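Local coordinates for protein citrate synthase (Pyrobaculum aerophilum, PDB 2IBP) that probably catalyses the condensation of oxaloacetate with acetyl-CoA and water to give citrate and CoA, a step of the tricarboxylic acid cycle, at residues 68-72 / 148-152; 184-188 / 200-205; 207-213 / 366-371; 219-224 / 375-379. One frame throughout, in Å; residues are numbered along the deposited sequence.

All four contacts join helices of the mainly helical citrate synthase chain. Interactions 1 and 2 each close before the next opens, whereas interactions 3 and 4 cross along the chain: 207-213 and 219-224 come in the same order as their partners 366-371 and 375-379 on helix 363-382. Interaction 3 lies nearest the centre of the chain and touches the other three; its centre is 15, 12 and 14 Å from those of interactions 1, 2 and 4. Interactions 2 and 4 are farthest apart, about 25 Å between centres, without touching. Helix 198-210 serves interactions 2 and 3. Helix 363-382 thus links the surroundings of the predicted active site to helix 218-227, which meets the second subunit.

Interaction 1: residues 68-72 / 148-152; sequences LILYG and YRIAE
Tyr71 and Tyr148 lie side by side where the end of helix 62-71 meets helix 141-169, their side chains running past each other in opposite directions. The ring planes are only 22° apart but slid so far that they barely overlap, with centroids 5.2 Å apart. The rings come closest at Tyr71 CE1 and Tyr148 CD2, 3.2 Å apart. Leu70 wedges in with both branches: CD1 rests 3.8 Å from Ala151 CB, while CD2 lies equally far from Glu152 CG. The Leu70 carbonyl oxygen faces the Tyr148 edge, and a water bridges the two, 2.7 Å from Leu70 O and from Tyr148 OH. Glu152, extended beyond CG (chi2 -176°), crosses the Tyr71 side chain at about a right angle and sets its carboxylate nearly perpendicular to the ring. Its OE2 accepts a hydrogen bond from Tyr71 OH, modelled at a very short 2.4 Å, so the exact length is doubtful. A phenylalanine in place of Tyr71 would probably leave Glu152 OE2 without this donor and the carboxylate less fixed. Since OE1 forms a salt bridge with Arg86, the hydroxyl and guanidinium probably offset the charge of this buried glutamate between helices 62-71, 77-90 and 141-169.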
loop_
_atom_site.group_PDB
_atom_site.type_symbol
_atom_site.label_atom_id
_atom_site.label_comp_id
_atom_site.label_asym_id
_atom_site.label_seq_id
_atom_site.Cartn_x
_atom_site.Cartn_y
_atom_site.Cartn_z
ATOM N N LEU A 68 21.403 7.899 -11.048
ATOM C CA LEU A 68 22.231 6.931 -10.355
ATOM C C LEU A 68 21.400 5.894 -9.595
ATOM O O LEU A 68 21.614 4.696 -9.724
ATOM C CB LEU A 68 23.154 7.662 -9.402
ATOM C CG LEU A 68 23.999 6.799 -8.476
ATOM C CD1 LEU A 68 24.956 5.881 -9.252
ATOM C CD2 LEU A 68 24.776 7.669 -7.499
ATOM N N ILE A 69 20.448 6.365 -8.808
ATOM C CA ILE A 69 19.635 5.451 -8.022
ATOM C C ILE A 69 18.820 4.545 -8.928
ATOM O O ILE A 69 18.768 3.346 -8.715
ATOM C CB ILE A 69 18.761 6.216 -7.030
ATOM C CG1 ILE A 69 19.644 6.823 -5.935
ATOM C CG2 ILE A 69 17.739 5.276 -6.381
ATOM C CD1 ILE A 69 18.909 7.781 -4.994
ATOM N N LEU A 70 18.206 5.112 -9.954
ATOM C CA LEU A 70 17.382 4.325 -10.849
ATOM C C LEU A 70 18.163 3.336 -11.725
ATOM O O LEU A 70 17.832 2.139 -11.783
ATOM C CB LEU A 70 16.556 5.264 -11.715
ATOM C CG LEU A 70 15.581 4.589 -12.674
ATOM C CD1 LEU A 70 14.612 3.653 -11.928
ATOM C CD2 LEU A 70 14.817 5.675 -13.440
ATOM N N TYR A 71 19.223 3.821 -12.362
ATOM C CA TYR A 71 19.987 3.003 -13.312
ATOM C C TYR A 71 21.199 2.260 -12.748
ATOM O O TYR A 71 21.747 1.364 -13.410
ATOM C CB TYR A 71 20.349 3.836 -14.530
ATOM C CG TYR A 71 19.134 4.249 -15.316
ATOM C CD1 TYR A 71 18.432 3.322 -16.060
ATOM C CD2 TYR A 71 18.647 5.549 -15.267
ATOM C CE1 TYR A 71 17.317 3.670 -16.760
ATOM C CE2 TYR A 71 17.520 5.918 -15.974
ATOM C CZ TYR A 71 16.826 4.951 -16.693
ATOM O OH TYR A 71 15.701 5.257 -17.418
ATOM N N GLY A 72 21.657 2.656 -11.568
ATOM C CA GLY A 72 22.715 1.946 -10.882
ATOM C C GLY A 72 24.118 2.427 -11.165
ATOM O O GLY A 72 25.087 1.863 -10.662
ATOM N N TYR A 148 11.109 1.486 -16.790
ATOM C CA TYR A 148 12.041 2.581 -16.486
ATOM C C TYR A 148 11.470 3.923 -16.922
ATOM O O TYR A 148 11.650 4.946 -16.238
ATOM C CB TYR A 148 13.418 2.303 -17.078
ATOM C CG TYR A 148 14.209 1.350 -16.211
ATOM C CD1 TYR A 148 13.968 -0.020 -16.235
ATOM C CD2 TYR A 148 15.098 1.833 -15.263
ATOM C CE1 TYR A 148 14.650 -0.885 -15.388
ATOM C CE2 TYR A 148 15.797 0.986 -14.421
ATOM C CZ TYR A 148 15.566 -0.372 -14.476
ATOM O OH TYR A 148 16.263 -1.214 -13.631
ATOM N N ARG A 149 10.766 3.939 -18.045
ATOM C CA ARG A 149 10.099 5.152 -18.509
ATOM C C ARG A 149 9.097 5.607 -17.429
ATOM O O ARG A 149 9.021 6.782 -17.081
ATOM C CB ARG A 149 9.371 4.882 -19.831
ATOM C CG ARG A 149 9.066 6.097 -20.701
ATOM C CD ARG A 149 8.443 5.664 -22.051
ATOM N NE ARG A 149 9.220 4.601 -22.693
ATOM C CZ ARG A 149 8.775 3.817 -23.675
ATOM N NH1 ARG A 149 7.538 3.946 -24.144
ATOM N NH2 ARG A 149 9.563 2.869 -24.167
ATOM N N ILE A 150 8.315 4.656 -16.921
ATOM C CA ILE A 150 7.308 4.945 -15.893
ATOM C C ILE A 150 7.951 5.432 -14.608
ATOM O O ILE A 150 7.453 6.374 -13.963
ATOM C CB ILE A 150 6.403 3.723 -15.640
ATOM C CG1 ILE A 150 5.617 3.411 -16.922
ATOM C CG2 ILE A 150 5.460 3.976 -14.449
ATOM C CD1 ILE A 150 5.054 1.992 -17.012
ATOM N N ALA A 151 9.035 4.777 -14.216
ATOM C CA ALA A 151 9.797 5.174 -13.029
ATOM C C ALA A 151 10.261 6.632 -13.170
ATOM O O ALA A 151 10.088 7.441 -12.249
ATOM C CB ALA A 151 10.973 4.240 -12.792
ATOM N N GLU A 152 10.792 6.992 -14.337
ATOM C CA GLU A 152 11.200 8.379 -14.584
ATOM C C GLU A 152 10.020 9.354 -14.467
ATOM O O GLU A 152 10.132 10.415 -13.869
ATOM C CB GLU A 152 11.836 8.511 -15.975
ATOM C CG GLU A 152 13.149 7.822 -16.089
ATOM C CD GLU A 152 13.820 8.037 -17.431
ATOM O OE1 GLU A 152 13.243 8.726 -18.309
ATOM O OE2 GLU A 152 14.956 7.551 -17.576
HETATM O O HOH W 1 18.630 -0.251 -12.665
#

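Interaction 2: residues 184-188 / 200-205; sequences AANFL and ASRGID
Ala184 and Leu188 of helix 183-192 press against Ile204 of helix 198-210 in a steep crossing of two consecutive helices of the citrate synthase fold. The segment axes approach to 8.4 Å, and their directions make an angle of 115°. Small residues permit this closeness. At Ala200, the methyl group takes Leu188 CD1 at 3.7 Å, and the same branch also reaches the Ala200 carbonyl. Ser201 comes next, its OG 3.5 Å from Ala185 CB; with side chains this small the backbones can come close here. Ile204 then fills the middle of the contact. Its CG2, opposite the backbone N, meets Ala184 CB at 3.6 Å and also touches the Phe187 ring, whereas CG1 lies 3.7 Å from both methyl groups of Leu188. An alanine in place of Leu188 would probably open a gap between Ala200 and Ile204 and leave Ile204 CG1 without these two methyl neighbours. Phe353 and Met356 of helix 349-356 pack on Ile204 as well. Asp205 N still packs 3.4 Å from Ala184 CB, but the side chain is polar: OD1 accepts from Tyr62 N. One water donates to Asp205 OD1 and accepts from Ala184 N, both at 2.9 Å.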
loop_
_atom_site.group_PDB
_atom_site.type_symbol
_atom_site.label_atom_id
_atom_site.label_comp_id
_atom_site.label_asym_id
_atom_site.label_seq_id
_atom_site.Cartn_x
_atom_site.Cartn_y
_atom_site.Cartn_z
ATOM N N ALA A 184 14.604 20.885 -8.746
ATOM C CA ALA A 184 14.397 21.562 -7.464
ATOM C C ALA A 184 13.934 23.012 -7.667
ATOM O O ALA A 184 12.972 23.474 -7.050
ATOM C CB ALA A 184 15.668 21.526 -6.653
ATOM N N ALA A 185 14.610 23.746 -8.548
ATOM C CA ALA A 185 14.214 25.135 -8.808
ATOM C C ALA A 185 12.798 25.227 -9.335
ATOM O O ALA A 185 12.008 26.086 -8.934
ATOM C CB ALA A 185 15.174 25.810 -9.791
ATOM N N ASN A 186 12.458 24.328 -10.241
ATOM C CA ASN A 186 11.149 24.351 -10.807
ATOM C C ASN A 186 10.086 24.099 -9.738
ATOM O O ASN A 186 9.001 24.675 -9.784
ATOM C CB ASN A 186 11.009 23.315 -11.888
ATOM C CG ASN A 186 9.659 23.351 -12.510
ATOM O OD1 ASN A 186 9.290 24.345 -13.136
ATOM N ND2 ASN A 186 8.868 22.284 -12.305
ATOM N N PHE A 187 10.387 23.215 -8.794
ATOM C CA PHE A 187 9.421 22.968 -7.727
ATOM C C PHE A 187 9.109 24.262 -6.980
ATOM O O PHE A 187 7.954 24.607 -6.766
ATOM C CB PHE A 187 9.933 21.923 -6.753
ATOM C CG PHE A 187 9.095 21.810 -5.514
ATOM C CD1 PHE A 187 7.792 21.367 -5.588
ATOM C CD2 PHE A 187 9.606 22.199 -4.286
ATOM C CE1 PHE A 187 7.006 21.292 -4.458
ATOM C CE2 PHE A 187 8.823 22.099 -3.139
ATOM C CZ PHE A 187 7.520 21.657 -3.236
ATOM N N LEU A 188 10.144 25.003 -6.617
ATOM C CA LEU A 188 9.920 26.260 -5.898
ATOM C C LEU A 188 9.177 27.271 -6.758
ATOM O O LEU A 188 8.344 28.029 -6.276
ATOM C CB LEU A 188 11.226 26.844 -5.374
ATOM C CG LEU A 188 11.903 26.041 -4.267
ATOM C CD1 LEU A 188 13.225 26.692 -3.875
ATOM C CD2 LEU A 188 10.973 25.864 -3.055
ATOM N N ALA A 200 17.856 28.922 -2.119
ATOM C CA ALA A 200 16.648 28.158 -1.795
ATOM C C ALA A 200 16.584 26.912 -2.689
ATOM O O ALA A 200 16.319 25.807 -2.205
ATOM C CB ALA A 200 15.395 29.016 -1.952
ATOM N N SER A 201 16.885 27.083 -3.977
ATOM C CA SER A 201 16.897 25.945 -4.913
ATOM C C SER A 201 17.926 24.915 -4.490
ATOM O O SER A 201 17.700 23.712 -4.606
ATOM C CB SER A 201 17.226 26.404 -6.337
ATOM O OG SER A 201 16.225 27.274 -6.803
ATOM N N ARG A 202 19.110 25.383 -4.112
ATOM C CA ARG A 202 20.136 24.459 -3.639
ATOM C C ARG A 202 19.644 23.640 -2.452
ATOM O O ARG A 202 19.940 22.456 -2.334
ATOM C CB ARG A 202 21.434 25.187 -3.278
ATOM C CG ARG A 202 22.511 24.241 -2.785
ATOM C CD ARG A 202 23.883 24.876 -2.746
ATOM N NE ARG A 202 24.063 25.887 -1.712
ATOM C CZ ARG A 202 24.569 25.663 -0.498
ATOM N NH1 ARG A 202 24.851 24.431 -0.072
ATOM N NH2 ARG A 202 24.753 26.682 0.323
ATOM N N GLY A 203 18.948 24.295 -1.534
ATOM C CA GLY A 203 18.402 23.630 -0.373
ATOM C C GLY A 203 17.446 22.522 -0.753
ATOM O O GLY A 203 17.529 21.423 -0.229
ATOM N N ILE A 204 16.557 22.815 -1.695
ATOM C CA ILE A 204 15.605 21.799 -2.153
ATOM C C ILE A 204 16.366 20.671 -2.846
ATOM O O ILE A 204 16.155 19.492 -2.552
ATOM C CB ILE A 204 14.508 22.384 -3.061
ATOM C CG1 ILE A 204 13.646 23.379 -2.269
ATOM C CG2 ILE A 204 13.626 21.258 -3.649
ATOM C CD1 ILE A 204 12.922 22.777 -1.064
ATOM N N ASP A 205 17.281 21.015 -3.741
ATOM C CA ASP A 205 18.053 19.989 -4.451
ATOM C C ASP A 205 18.802 19.103 -3.452
ATOM O O ASP A 205 18.794 17.873 -3.564
ATOM C CB ASP A 205 19.060 20.640 -5.394
ATOM C CG ASP A 205 19.594 19.675 -6.442
ATOM O OD1 ASP A 205 18.793 18.902 -6.996
ATOM O OD2 ASP A 205 20.779 19.783 -6.813
HETATM O O HOH W 2 17.348 19.976 -9.234
#

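Interaction 3: residues 207-213 / 366-371; sequences YLILHAD and IFAMSR
His211 O, at the end of helix 198-210, is gripped side-on by two nitrogens of Arg371. NE donates to it at 2.7 Å with an N-H...O angle of 146°, and NH2 donates at 2.9 Å. Both come from the same face of the carbonyl, tilted out of its plane, while the oxygen lies close to the guanidinium plane. Bends at chi2 (59°) and chi3 curl the arginine back onto the turn, where the Asp213 backbone lies over one guanidinium face and Phe367 CZ over the other, both offset toward the rim. Asp213 OD1 is probably near enough to add some electrostatic attraction, though no N-H points at it; OD2 bonds to Ser37 OG and His378 NE2.

The His211 ring is held from one turn back in helix 198-210: ND1 donates to Tyr207 O at 2.9 Å and 162°, which sets ND1 over the centre of the Tyr207 ring. The imidazole meets Phe367 rim to rim, and Tyr207 OH lies at the edge of that phenyl ring, 3.5 Å from Phe367 CD1. Tyr207 CE2 also packs on Ile366 CG2 at 3.8 Å. Ser370 OG appears to donate to Leu208 O, although its modelled position is uncertain. The His211 side chain comes about 5 Å from that of Asp346, a predicted active-site residue, so the contact probably helps shape that side of the catalytic pocket. Around it, helix 62-71 packs on Leu208, Ile209 and Ala212, helix 183-192 on Leu208, Ile366 and Met369, and helix 141-169 on Met369, enclosing this junction of helices 198-210 and 363-382.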
loop_
_atom_site.group_PDB
_atom_site.type_symbol
_atom_site.label_atom_id
_atom_site.label_comp_id
_atom_site.label_asym_id
_atom_site.label_seq_id
_atom_site.Cartn_x
_atom_site.Cartn_y
_atom_site.Cartn_z
ATOM N N TYR A 207 18.142 18.621 -0.247
ATOM C CA TYR A 207 17.192 17.816 0.506
ATOM C C TYR A 207 16.771 16.594 -0.316
ATOM O O TYR A 207 16.725 15.473 0.190
ATOM C CB TYR A 207 15.964 18.638 0.868
ATOM C CG TYR A 207 14.953 17.830 1.654
ATOM C CD1 TYR A 207 14.961 17.830 3.046
ATOM C CD2 TYR A 207 14.053 17.004 1.005
ATOM C CE1 TYR A 207 14.070 17.052 3.752
ATOM C CE2 TYR A 207 13.179 16.226 1.706
ATOM C CZ TYR A 207 13.197 16.248 3.069
ATOM O OH TYR A 207 12.321 15.452 3.755
ATOM N N LEU A 208 16.516 16.818 -1.599
ATOM C CA LEU A 208 16.069 15.734 -2.461
ATOM C C LEU A 208 17.159 14.677 -2.578
ATOM O O LEU A 208 16.886 13.486 -2.554
ATOM C CB LEU A 208 15.638 16.245 -3.832
ATOM C CG LEU A 208 14.411 17.140 -3.902
ATOM C CD1 LEU A 208 14.190 17.610 -5.313
ATOM C CD2 LEU A 208 13.155 16.491 -3.354
ATOM N N ILE A 209 18.400 15.107 -2.757
ATOM C CA ILE A 209 19.489 14.144 -2.805
ATOM C C ILE A 209 19.566 13.360 -1.502
ATOM O O ILE A 209 19.647 12.140 -1.486
ATOM C CB ILE A 209 20.846 14.864 -2.990
ATOM C CG1 ILE A 209 20.898 15.487 -4.386
ATOM C CG2 ILE A 209 22.010 13.899 -2.735
ATOM C CD1 ILE A 209 22.102 16.382 -4.622
ATOM N N LEU A 210 19.510 14.076 -0.389
ATOM C CA LEU A 210 19.758 13.462 0.903
ATOM C C LEU A 210 18.725 12.461 1.340
ATOM O O LEU A 210 19.044 11.592 2.125
ATOM C CB LEU A 210 19.931 14.502 1.997
ATOM C CG LEU A 210 21.178 15.391 1.891
ATOM C CD1 LEU A 210 21.095 16.415 3.028
ATOM C CD2 LEU A 210 22.479 14.598 1.920
ATOM N N HIS A 211 17.501 12.576 0.839
ATOM C CA HIS A 211 16.436 11.677 1.273
ATOM C C HIS A 211 15.998 10.697 0.208
ATOM O O HIS A 211 15.010 9.988 0.392
ATOM C CB HIS A 211 15.257 12.518 1.767
ATOM C CG HIS A 211 15.601 13.346 2.972
ATOM N ND1 HIS A 211 16.328 14.514 2.881
ATOM C CD2 HIS A 211 15.378 13.139 4.295
ATOM C CE1 HIS A 211 16.562 14.979 4.100
ATOM N NE2 HIS A 211 15.978 14.174 4.975
ATOM N N ALA A 212 16.770 10.603 -0.878
ATOM C CA ALA A 212 16.397 9.785 -2.034
ATOM C C ALA A 212 16.179 8.305 -1.739
ATOM O O ALA A 212 15.300 7.678 -2.356
ATOM C CB ALA A 212 17.390 9.975 -3.150
ATOM N N ASP A 213 16.998 7.738 -0.858
ATOM C CA ASP A 213 16.782 6.352 -0.428
ATOM C C ASP A 213 17.396 6.140 0.933
ATOM O O ASP A 213 18.345 6.836 1.311
ATOM C CB ASP A 213 17.341 5.320 -1.401
ATOM C CG ASP A 213 16.692 3.957 -1.203
ATOM O OD1 ASP A 213 15.445 3.904 -1.221
ATOM O OD2 ASP A 213 17.405 2.951 -0.980
ATOM N N ILE A 366 7.226 16.697 0.370
ATOM C CA ILE A 366 8.569 16.924 -0.193
ATOM C C ILE A 366 9.476 15.711 0.043
ATOM O O ILE A 366 10.281 15.349 -0.814
ATOM C CB ILE A 366 9.182 18.220 0.335
ATOM C CG1 ILE A 366 8.327 19.388 -0.177
ATOM C CG2 ILE A 366 10.631 18.396 -0.145
ATOM C CD1 ILE A 366 8.600 20.715 0.503
ATOM N N PHE A 367 9.342 15.057 1.192
ATOM C CA PHE A 367 10.068 13.806 1.411
ATOM C C PHE A 367 9.700 12.785 0.295
ATOM O O PHE A 367 10.569 12.104 -0.244
ATOM C CB PHE A 367 9.724 13.232 2.787
ATOM C CG PHE A 367 10.449 11.962 3.114
ATOM C CD1 PHE A 367 11.653 11.976 3.787
ATOM C CD2 PHE A 367 9.922 10.738 2.733
ATOM C CE1 PHE A 367 12.302 10.784 4.098
ATOM C CE2 PHE A 367 10.559 9.557 3.058
ATOM C CZ PHE A 367 11.734 9.581 3.764
ATOM N N ALA A 368 8.414 12.673 -0.026
ATOM C CA ALA A 368 7.945 11.810 -1.120
ATOM C C ALA A 368 8.593 12.207 -2.458
ATOM O O ALA A 368 8.936 11.349 -3.279
ATOM C CB ALA A 368 6.400 11.880 -1.240
ATOM N N MET A 369 8.709 13.507 -2.710
ATOM C CA MET A 369 9.381 13.989 -3.929
ATOM C C MET A 369 10.811 13.483 -4.002
ATOM O O MET A 369 11.321 13.220 -5.087
ATOM C CB MET A 369 9.390 15.516 -3.978
ATOM C CG MET A 369 8.043 16.082 -4.326
ATOM S SD MET A 369 7.909 17.811 -3.845
ATOM C CE MET A 369 9.515 18.442 -4.320
ATOM N N SER A 370 11.468 13.372 -2.857
ATOM C CA SER A 370 12.805 12.846 -2.812
ATOM C C SER A 370 12.832 11.319 -2.973
ATOM O O SER A 370 13.487 10.755 -3.867
ATOM C CB SER A 370 13.460 13.188 -1.478
ATOM O OG SER A 370 14.720 12.583 -1.392
ATOM N N ARG A 371 12.094 10.667 -2.081
ATOM C CA ARG A 371 12.128 9.223 -1.944
ATOM C C ARG A 371 11.497 8.431 -3.074
ATOM O O ARG A 371 11.782 7.251 -3.225
ATOM C CB ARG A 371 11.477 8.835 -0.622
ATOM C CG ARG A 371 11.505 7.360 -0.293
ATOM C CD ARG A 371 12.906 6.764 -0.220
ATOM N NE ARG A 371 13.780 7.572 0.646
ATOM C CZ ARG A 371 13.911 7.399 1.959
ATOM N NH1 ARG A 371 13.373 6.352 2.572
ATOM N NH2 ARG A 371 14.650 8.231 2.670
#

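Interaction 4: residues 219-224 / 375-379; sequences STFAAH and WVAHV
Ser219, Thr220 and His224 meet Trp375 and His378 in a buried helix-helix contact between helices 218-227 and 363-382, whose short segments run at 41° to each other with axes 9.2 Å apart. At one end a water joins three side chains: it accepts from Trp375 NE1 at 2.9 Å, donates to Thr220 OG1 at 2.6 Å and bonds to Ser219 OG. The indole presents its edge to the two hydroxyls, and Ser219 OG has a further partner in His249 NE2. With Thr220 CG2 opposite the backbone N and OG1 beside it, the methyl sits over the His378 face in a CH-pi contact, 3.8 Å from the ring centroid. His224 CE1 approaches His378 CB to 3.6 Å, the rings inclined to each other at 62°. The His224 ring is held in its rotation by ND1, which donates to Thr220 O at 2.8 Å. Lys32 NZ bonds to both His224 NE2 and His378 ND1, while His378 NE2 hydrogen-bonds to Asp213 OD2. Farther along, Ala223 CB packs on Val379 CG2. From the other side of helix 218-227, Phe221 meets Phe221 of the second subunit, consistent with the citrate synthase dimer interface, where helices of both subunits pack together.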
loop_
_atom_site.group_PDB
_atom_site.type_symbol
_atom_site.label_atom_id
_atom_site.label_comp_id
_atom_site.label_asym_id
_atom_site.label_seq_id
_atom_site.Cartn_x
_atom_site.Cartn_y
_atom_site.Cartn_z
ATOM N N SER A 219 7.354 2.562 3.986
ATOM C CA SER A 219 6.837 3.047 2.711
ATOM C C SER A 219 7.462 2.244 1.560
ATOM O O SER A 219 6.781 1.761 0.657
ATOM C CB SER A 219 7.084 4.543 2.550
ATOM O OG SER A 219 8.448 4.841 2.669
ATOM N N THR A 220 8.769 2.049 1.631
ATOM C CA THR A 220 9.469 1.246 0.627
ATOM C C THR A 220 8.973 -0.208 0.660
ATOM O O THR A 220 8.806 -0.843 -0.373
ATOM C CB THR A 220 10.965 1.333 0.845
ATOM O OG1 THR A 220 11.350 2.715 0.813
ATOM C CG2 THR A 220 11.739 0.568 -0.203
ATOM N N PHE A 221 8.689 -0.703 1.860
ATOM C CA PHE A 221 8.149 -2.050 1.996
ATOM C C PHE A 221 6.764 -2.158 1.377
ATOM O O PHE A 221 6.473 -3.136 0.663
ATOM C CB PHE A 221 8.130 -2.452 3.462
ATOM C CG PHE A 221 7.789 -3.889 3.699
ATOM C CD1 PHE A 221 8.291 -4.881 2.880
ATOM C CD2 PHE A 221 7.129 -4.258 4.861
ATOM C CE1 PHE A 221 8.027 -6.195 3.135
ATOM C CE2 PHE A 221 6.874 -5.587 5.125
ATOM C CZ PHE A 221 7.337 -6.545 4.264
ATOM N N ALA A 222 5.914 -1.152 1.629
ATOM C CA ALA A 222 4.559 -1.117 1.060
ATOM C C ALA A 222 4.647 -1.201 -0.463
ATOM O O ALA A 222 3.895 -1.938 -1.097
ATOM C CB ALA A 222 3.821 0.141 1.460
ATOM N N ALA A 223 5.572 -0.445 -1.045
ATOM C CA ALA A 223 5.783 -0.484 -2.495
ATOM C C ALA A 223 6.163 -1.900 -2.940
ATOM O O ALA A 223 5.690 -2.366 -3.989
ATOM C CB ALA A 223 6.870 0.503 -2.892
ATOM N N HIS A 224 7.006 -2.587 -2.160
ATOM C CA HIS A 224 7.377 -3.973 -2.485
ATOM C C HIS A 224 6.179 -4.890 -2.452
ATOM O O HIS A 224 6.039 -5.770 -3.283
ATOM C CB HIS A 224 8.397 -4.547 -1.509
ATOM C CG HIS A 224 9.812 -4.146 -1.787
ATOM N ND1 HIS A 224 10.354 -2.969 -1.320
ATOM C CD2 HIS A 224 10.813 -4.801 -2.418
ATOM C CE1 HIS A 224 11.635 -2.922 -1.653
ATOM N NE2 HIS A 224 11.934 -4.016 -2.334
ATOM N N TRP A 375 11.867 4.466 -4.112
ATOM C CA TRP A 375 10.749 3.545 -4.196
ATOM C C TRP A 375 10.724 2.833 -5.533
ATOM O O TRP A 375 10.650 1.602 -5.569
ATOM C CB TRP A 375 9.417 4.250 -3.983
ATOM C CG TRP A 375 9.210 4.797 -2.620
ATOM C CD1 TRP A 375 9.657 4.287 -1.461
ATOM C CD2 TRP A 375 8.322 5.873 -2.274
ATOM N NE1 TRP A 375 9.191 5.037 -0.401
ATOM C CE2 TRP A 375 8.373 6.019 -0.882
ATOM C CE3 TRP A 375 7.526 6.751 -3.014
ATOM C CZ2 TRP A 375 7.661 7.005 -0.211
ATOM C CZ3 TRP A 375 6.837 7.753 -2.343
ATOM C CH2 TRP A 375 6.918 7.870 -0.959
ATOM N N VAL A 376 10.766 3.597 -6.621
ATOM C CA VAL A 376 10.702 2.984 -7.957
ATOM C C VAL A 376 11.934 2.100 -8.232
ATOM O O VAL A 376 11.805 0.995 -8.786
ATOM C CB VAL A 376 10.388 3.981 -9.083
ATOM C CG1 VAL A 376 9.041 4.638 -8.825
ATOM C CG2 VAL A 376 11.498 5.039 -9.212
ATOM N N ALA A 377 13.112 2.537 -7.799
ATOM C CA ALA A 377 14.328 1.726 -7.978
ATOM C C ALA A 377 14.173 0.401 -7.242
ATOM O O ALA A 377 14.583 -0.658 -7.722
ATOM C CB ALA A 377 15.564 2.466 -7.465
ATOM N N HIS A 378 13.623 0.468 -6.029
ATOM C CA HIS A 378 13.441 -0.737 -5.221
ATOM C C HIS A 378 12.458 -1.698 -5.863
ATOM O O HIS A 378 12.705 -2.886 -5.890
ATOM C CB HIS A 378 13.000 -0.398 -3.809
ATOM C CG HIS A 378 14.130 -0.117 -2.876
ATOM N ND1 HIS A 378 14.825 -1.116 -2.225
ATOM C CD2 HIS A 378 14.653 1.052 -2.433
ATOM C CE1 HIS A 378 15.747 -0.576 -1.452
ATOM N NE2 HIS A 378 15.677 0.737 -1.573
ATOM N N VAL A 379 11.380 -1.161 -6.425
ATOM C CA VAL A 379 10.394 -1.990 -7.126
ATOM C C VAL A 379 11.039 -2.690 -8.318
ATOM O O VAL A 379 10.944 -3.913 -8.464
ATOM C CB VAL A 379 9.177 -1.192 -7.586
ATOM C CG1 VAL A 379 8.345 -2.008 -8.599
ATOM C CG2 VAL A 379 8.349 -0.800 -6.358
HETATM O O HOH W 3 10.849 5.020 1.999
#